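Local atomic coordinates of EscN (Escherichia coli O127:H6, PDB entry 2OBL), a protein that belongs to the ATP synthase alpha/beta family of P-loop proteins and is a component of a bacterial type III secretion system. Residues Ala173-Arg177 and Gly191-Val196; Val188-Phe192 and Pro231-Glu235. The protein carries 1 engineered substitution. All coordinates share one frame; numbering follows the deposited sequence.

Contacts 1 and 2 lie side by side in the P-loop nucleotide-binding domain, their centres 8 Å apart, and share Gly191 and Phe192. The Phe192 ring is sandwiched: helix 169-182 reaches one face through Arg177 in contact 1, and helix 231-239 reaches the opposite face through Ile232 in contact 2. Ile232 also ties the two together directly, with its CD1 3.6 Å from Val196 CG1 and its CG2 3.7 Å from Ala173 CB. An ion lies near each: the acetate held by Arg177 by contact 1, the calcium ion on Asp234 by contact 2. By nearest atoms, the Phe192 side chain is about 6 Å from the acetate and about 11 Å from the calcium.

Contact 1 (Ala173-Arg177 and Gly191-Val196); sequences ARAAR and GFPPSV. With ACT (acetate ion), chain C.
Phe192 and Val196 lodge against one side of helix 169-182 in the P-loop domain, where the chain turns from a loop, through Pro193 at the N-cap position, into helix 194-204. The packing is tight at the helix backbone. Val196 CG2 comes within 3.4 Å of Arg177 N and meets Ala176 CB, while the other branch, CG1, rests on Ala173 CB at 3.8 Å. Phe192 presents its ring edge to Ala173, with CE1 3.5 Å from the carbonyl O. Arg177 CD lies over one ring face, offset toward the rim, and its CB touches Phe192 CD1 at 3.6 Å. With CG anti to the backbone N (chi1 171°), Arg177 crosses Pro193 at about a right angle, CG 3.8 Å from Pro193 CD and 3.3 Å from Gly191 O. The bend at chi3 turns its guanidinium back on the Phe192 side, planes 28° apart, toward a bound acetate.

Both ends are polar and looser. At one, a water donates to both Ala176 O and Ser195 OG, and Ser195 OG also bonds Glu185. At the other, the acetate, probably from the crystallisation liquor, meets the edge of the Arg177 guanidinium in a two-pronged grip. Its methyl lies over a face of the Arg174 guanidinium, which is salt-bridged to Glu224. Both prongs are nearly straight: Arg177 NH1 to acetate O is 2.6 Å at 173°, and Arg177 NH2 to OXT 2.8 Å.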
loop_
_atom_site.group_PDB
_atom_site.type_symbol
_atom_site.label_atom_id
_atom_site.label_comp_id
_atom_site.label_asym_id
_atom_site.label_seq_id
_atom_site.Cartn_x
_atom_site.Cartn_y
_atom_site.Cartn_z
ATOM N N ALA A 173 12.102 6.730 6.838
ATOM C CA ALA A 173 12.612 8.116 6.763
ATOM C C ALA A 173 13.200 8.587 8.092
ATOM O O ALA A 173 14.193 9.325 8.119
ATOM C CB ALA A 173 11.520 9.067 6.288
ATOM N N ARG A 174 12.587 8.174 9.197
ATOM C CA ARG A 174 13.099 8.549 10.505
ATOM C C ARG A 174 14.453 7.877 10.730
ATOM O O ARG A 174 15.361 8.488 11.284
ATOM C CB ARG A 174 12.119 8.161 11.606
ATOM C CG ARG A 174 10.852 9.019 11.594
ATOM C CD ARG A 174 9.849 8.453 12.581
ATOM N NE ARG A 174 8.578 9.166 12.517
ATOM C CZ ARG A 174 7.485 8.779 13.167
ATOM N NH1 ARG A 174 7.522 7.688 13.930
ATOM N NH2 ARG A 174 6.364 9.485 13.069
ATOM N N ALA A 175 14.588 6.634 10.293
ATOM C CA ALA A 175 15.888 5.946 10.377
ATOM C C ALA A 175 16.918 6.660 9.492
ATOM O O ALA A 175 18.030 6.938 9.922
ATOM C CB ALA A 175 15.748 4.470 9.971
ATOM N N ALA A 176 16.537 6.958 8.253
ATOM C CA ALA A 176 17.442 7.626 7.323
ATOM C C ALA A 176 17.836 9.020 7.829
ATOM O O ALA A 176 18.975 9.495 7.587
ATOM C CB ALA A 176 16.793 7.703 5.933
ATOM N N ARG A 177 16.906 9.673 8.529
ATOM C CA ARG A 177 17.175 10.970 9.160
ATOM C C ARG A 177 18.317 10.821 10.168
ATOM O O ARG A 177 19.267 11.601 10.159
ATOM C CB ARG A 177 15.913 11.492 9.875
ATOM C CG ARG A 177 16.115 12.741 10.748
ATOM C CD ARG A 177 14.918 12.884 11.716
ATOM N NE ARG A 177 14.874 11.755 12.645
ATOM C CZ ARG A 177 13.804 11.377 13.338
ATOM N NH1 ARG A 177 12.661 12.058 13.232
ATOM N NH2 ARG A 177 13.887 10.318 14.163
ATOM N N GLY A 191 13.261 18.611 10.752
ATOM C CA GLY A 191 14.211 17.719 11.407
ATOM C C GLY A 191 14.953 16.771 10.470
ATOM O O GLY A 191 15.880 16.064 10.906
ATOM N N PHE A 192 14.575 16.782 9.191
ATOM C CA PHE A 192 15.160 15.887 8.187
ATOM C C PHE A 192 16.290 16.522 7.397
ATOM O O PHE A 192 16.158 17.651 6.932
ATOM C CB PHE A 192 14.084 15.380 7.209
ATOM C CG PHE A 192 13.058 14.490 7.860
ATOM C CD1 PHE A 192 13.294 13.126 7.996
ATOM C CD2 PHE A 192 11.880 15.024 8.362
ATOM C CE1 PHE A 192 12.385 12.299 8.624
ATOM C CE2 PHE A 192 10.942 14.209 8.992
ATOM C CZ PHE A 192 11.189 12.840 9.130
ATOM N N PRO A 193 17.398 15.784 7.221
ATOM C CA PRO A 193 18.455 16.307 6.350
ATOM C C PRO A 193 18.176 16.065 4.858
ATOM O O PRO A 193 17.331 15.223 4.487
ATOM C CB PRO A 193 19.689 15.531 6.798
ATOM C CG PRO A 193 19.130 14.184 7.273
ATOM C CD PRO A 193 17.746 14.480 7.819
ATOM N N PRO A 194 18.883 16.807 3.998
ATOM C CA PRO A 194 18.749 16.669 2.558
ATOM C C PRO A 194 18.771 15.230 2.035
ATOM O O PRO A 194 17.986 14.910 1.131
ATOM C CB PRO A 194 19.937 17.482 2.022
ATOM C CG PRO A 194 20.117 18.555 3.056
ATOM C CD PRO A 194 19.851 17.859 4.366
ATOM N N SER A 195 19.616 14.372 2.606
ATOM C CA SER A 195 19.760 12.984 2.136
ATOM C C SER A 195 18.450 12.182 2.123
ATOM O O SER A 195 18.224 11.364 1.236
ATOM C CB SER A 195 20.808 12.220 2.944
ATOM O OG SER A 195 20.501 12.187 4.332
ATOM N N VAL A 196 17.599 12.402 3.118
ATOM C CA VAL A 196 16.364 11.634 3.200
ATOM C C VAL A 196 15.451 12.035 2.040
ATOM O O VAL A 196 14.889 11.183 1.354
ATOM C CB VAL A 196 15.646 11.839 4.546
ATOM C CG1 VAL A 196 14.385 10.975 4.600
ATOM C CG2 VAL A 196 16.568 11.479 5.707
HETATM C C ACT C . 10.598 10.273 15.480
HETATM O O ACT C . 10.650 11.300 14.767
HETATM O OXT ACT C . 11.683 9.666 15.697
HETATM C CH3 ACT C . 9.289 9.802 16.047
HETATM O O HOH W 1 20.188 9.610 5.163
#

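Contact 2 (Val188-Phe192 and Pro231-Glu235); sequences VRGGF and PIGDE. With CA (calcium ion), chain B.
Ile232 lies over the centre of one face of the Phe192 ring in a CH-pi contact, its CG1 3.6 Å from the centroid and 12° off the normal; the opposite face is taken by Arg177 of helix 169-182. Arg189 O sits at the ring edge, in plane, and Pro231 CG approaches obliquely, 3.8 Å from Phe192 CD2. The motif is a type I' turn, Arg189 to Phe192, with a classic beta bulge in which Val188 and Arg189 both face Phe192, set against the first turn of helix 231-239. Gly190 and Gly191 form the turn's corners, and Phe192 N closes it on Arg189 O at 2.9 Å. Gly190, at a positive phi of 63°, faces Pro231 without a side chain, letting the proline ring come close.

Arg189 folds back beside Pro231, whose CB lies at the edge of its guanidinium. On the solvent side Arg189 NH2 is 3.3 Å from Glu235 OE2; the oxygen stands off the guanidinium plane, so this salt bridge is electrostatic, not a directed hydrogen bond. Phe197 gives Arg189 a cation-pi partner. Farther round the helix both carboxylate oxygens of Asp234 grip the calcium ion, with a water and Asn229; Asp234 OD1 is 2.5 Å from the metal.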
loop_
_atom_site.group_PDB
_atom_site.type_symbol
_atom_site.label_atom_id
_atom_site.label_comp_id
_atom_site.label_asym_id
_atom_site.label_seq_id
_atom_site.Cartn_x
_atom_site.Cartn_y
_atom_site.Cartn_z
ATOM N N VAL A 188 17.127 20.309 7.369
ATOM C CA VAL A 188 16.674 21.278 6.362
ATOM C C VAL A 188 15.184 21.575 6.486
ATOM O O VAL A 188 14.771 22.718 6.352
ATOM C CB VAL A 188 17.059 20.899 4.897
ATOM C CG1 VAL A 188 16.347 19.644 4.430
ATOM C CG2 VAL A 188 16.772 22.060 3.948
ATOM N N ARG A 189 14.394 20.545 6.770
ATOM C CA ARG A 189 12.944 20.678 6.905
ATOM C C ARG A 189 12.445 19.660 7.910
ATOM O O ARG A 189 12.653 18.466 7.718
ATOM C CB ARG A 189 12.250 20.373 5.581
ATOM C CG ARG A 189 11.988 21.557 4.697
ATOM C CD ARG A 189 10.779 21.278 3.793
ATOM N NE ARG A 189 10.947 20.078 2.970
ATOM C CZ ARG A 189 11.752 20.010 1.912
ATOM N NH1 ARG A 189 12.475 21.063 1.559
ATOM N NH2 ARG A 189 11.841 18.891 1.207
ATOM N N GLY A 190 11.783 20.130 8.963
ATOM C CA GLY A 190 11.077 19.235 9.892
ATOM C C GLY A 190 11.979 18.268 10.632
ATOM O O GLY A 190 11.533 17.211 11.079
ATOM N N GLY A 191 13.261 18.611 10.752
ATOM C CA GLY A 191 14.211 17.719 11.407
ATOM C C GLY A 191 14.953 16.771 10.470
ATOM O O GLY A 191 15.880 16.064 10.906
ATOM N N PHE A 192 14.575 16.782 9.191
ATOM C CA PHE A 192 15.160 15.887 8.187
ATOM C C PHE A 192 16.290 16.522 7.397
ATOM O O PHE A 192 16.158 17.651 6.932
ATOM C CB PHE A 192 14.084 15.380 7.209
ATOM C CG PHE A 192 13.058 14.490 7.860
ATOM C CD1 PHE A 192 13.294 13.126 7.996
ATOM C CD2 PHE A 192 11.880 15.024 8.362
ATOM C CE1 PHE A 192 12.385 12.299 8.624
ATOM C CE2 PHE A 192 10.942 14.209 8.992
ATOM C CZ PHE A 192 11.189 12.840 9.130
ATOM N N PRO A 231 6.943 16.446 6.438
ATOM C CA PRO A 231 7.420 16.800 5.112
ATOM C C PRO A 231 7.765 15.579 4.246
ATOM O O PRO A 231 7.796 15.696 3.026
ATOM C CB PRO A 231 8.668 17.628 5.402
ATOM C CG PRO A 231 9.173 17.102 6.689
ATOM C CD PRO A 231 7.923 16.793 7.489
ATOM N N ILE A 232 8.022 14.435 4.879
ATOM C CA ILE A 232 8.306 13.195 4.140
ATOM C C ILE A 232 7.026 12.748 3.434
ATOM O O ILE A 232 7.034 12.490 2.227
ATOM C CB ILE A 232 8.822 12.080 5.084
ATOM C CG1 ILE A 232 10.169 12.473 5.689
ATOM C CG2 ILE A 232 8.909 10.732 4.354
ATOM C CD1 ILE A 232 11.264 12.767 4.640
ATOM N N GLY A 233 5.928 12.687 4.180
ATOM C CA GLY A 233 4.618 12.307 3.615
ATOM C C GLY A 233 4.253 13.243 2.474
ATOM O O GLY A 233 3.702 12.808 1.458
ATOM N N ASP A 234 4.575 14.527 2.644
ATOM C CA ASP A 234 4.229 15.536 1.630
ATOM C C ASP A 234 4.983 15.253 0.336
ATOM O O ASP A 234 4.413 15.307 -0.745
ATOM C CB ASP A 234 4.536 16.970 2.095
ATOM C CG ASP A 234 3.641 17.429 3.235
ATOM O OD1 ASP A 234 2.724 16.694 3.635
ATOM O OD2 ASP A 234 3.865 18.537 3.751
ATOM N N GLU A 235 6.273 14.966 0.448
ATOM C CA GLU A 235 7.069 14.677 -0.731
ATOM C C GLU A 235 6.556 13.414 -1.420
ATOM O O GLU A 235 6.500 13.364 -2.637
ATOM C CB GLU A 235 8.575 14.556 -0.402
ATOM C CG GLU A 235 9.198 15.862 0.137
ATOM C CD GLU A 235 9.014 17.066 -0.780
ATOM O OE1 GLU A 235 8.935 16.878 -2.014
ATOM O OE2 GLU A 235 8.990 18.216 -0.267
HETATM CA CA CA B . 1.882 18.434 5.178
HETATM O O HOH W 2 2.299 16.404 6.520
#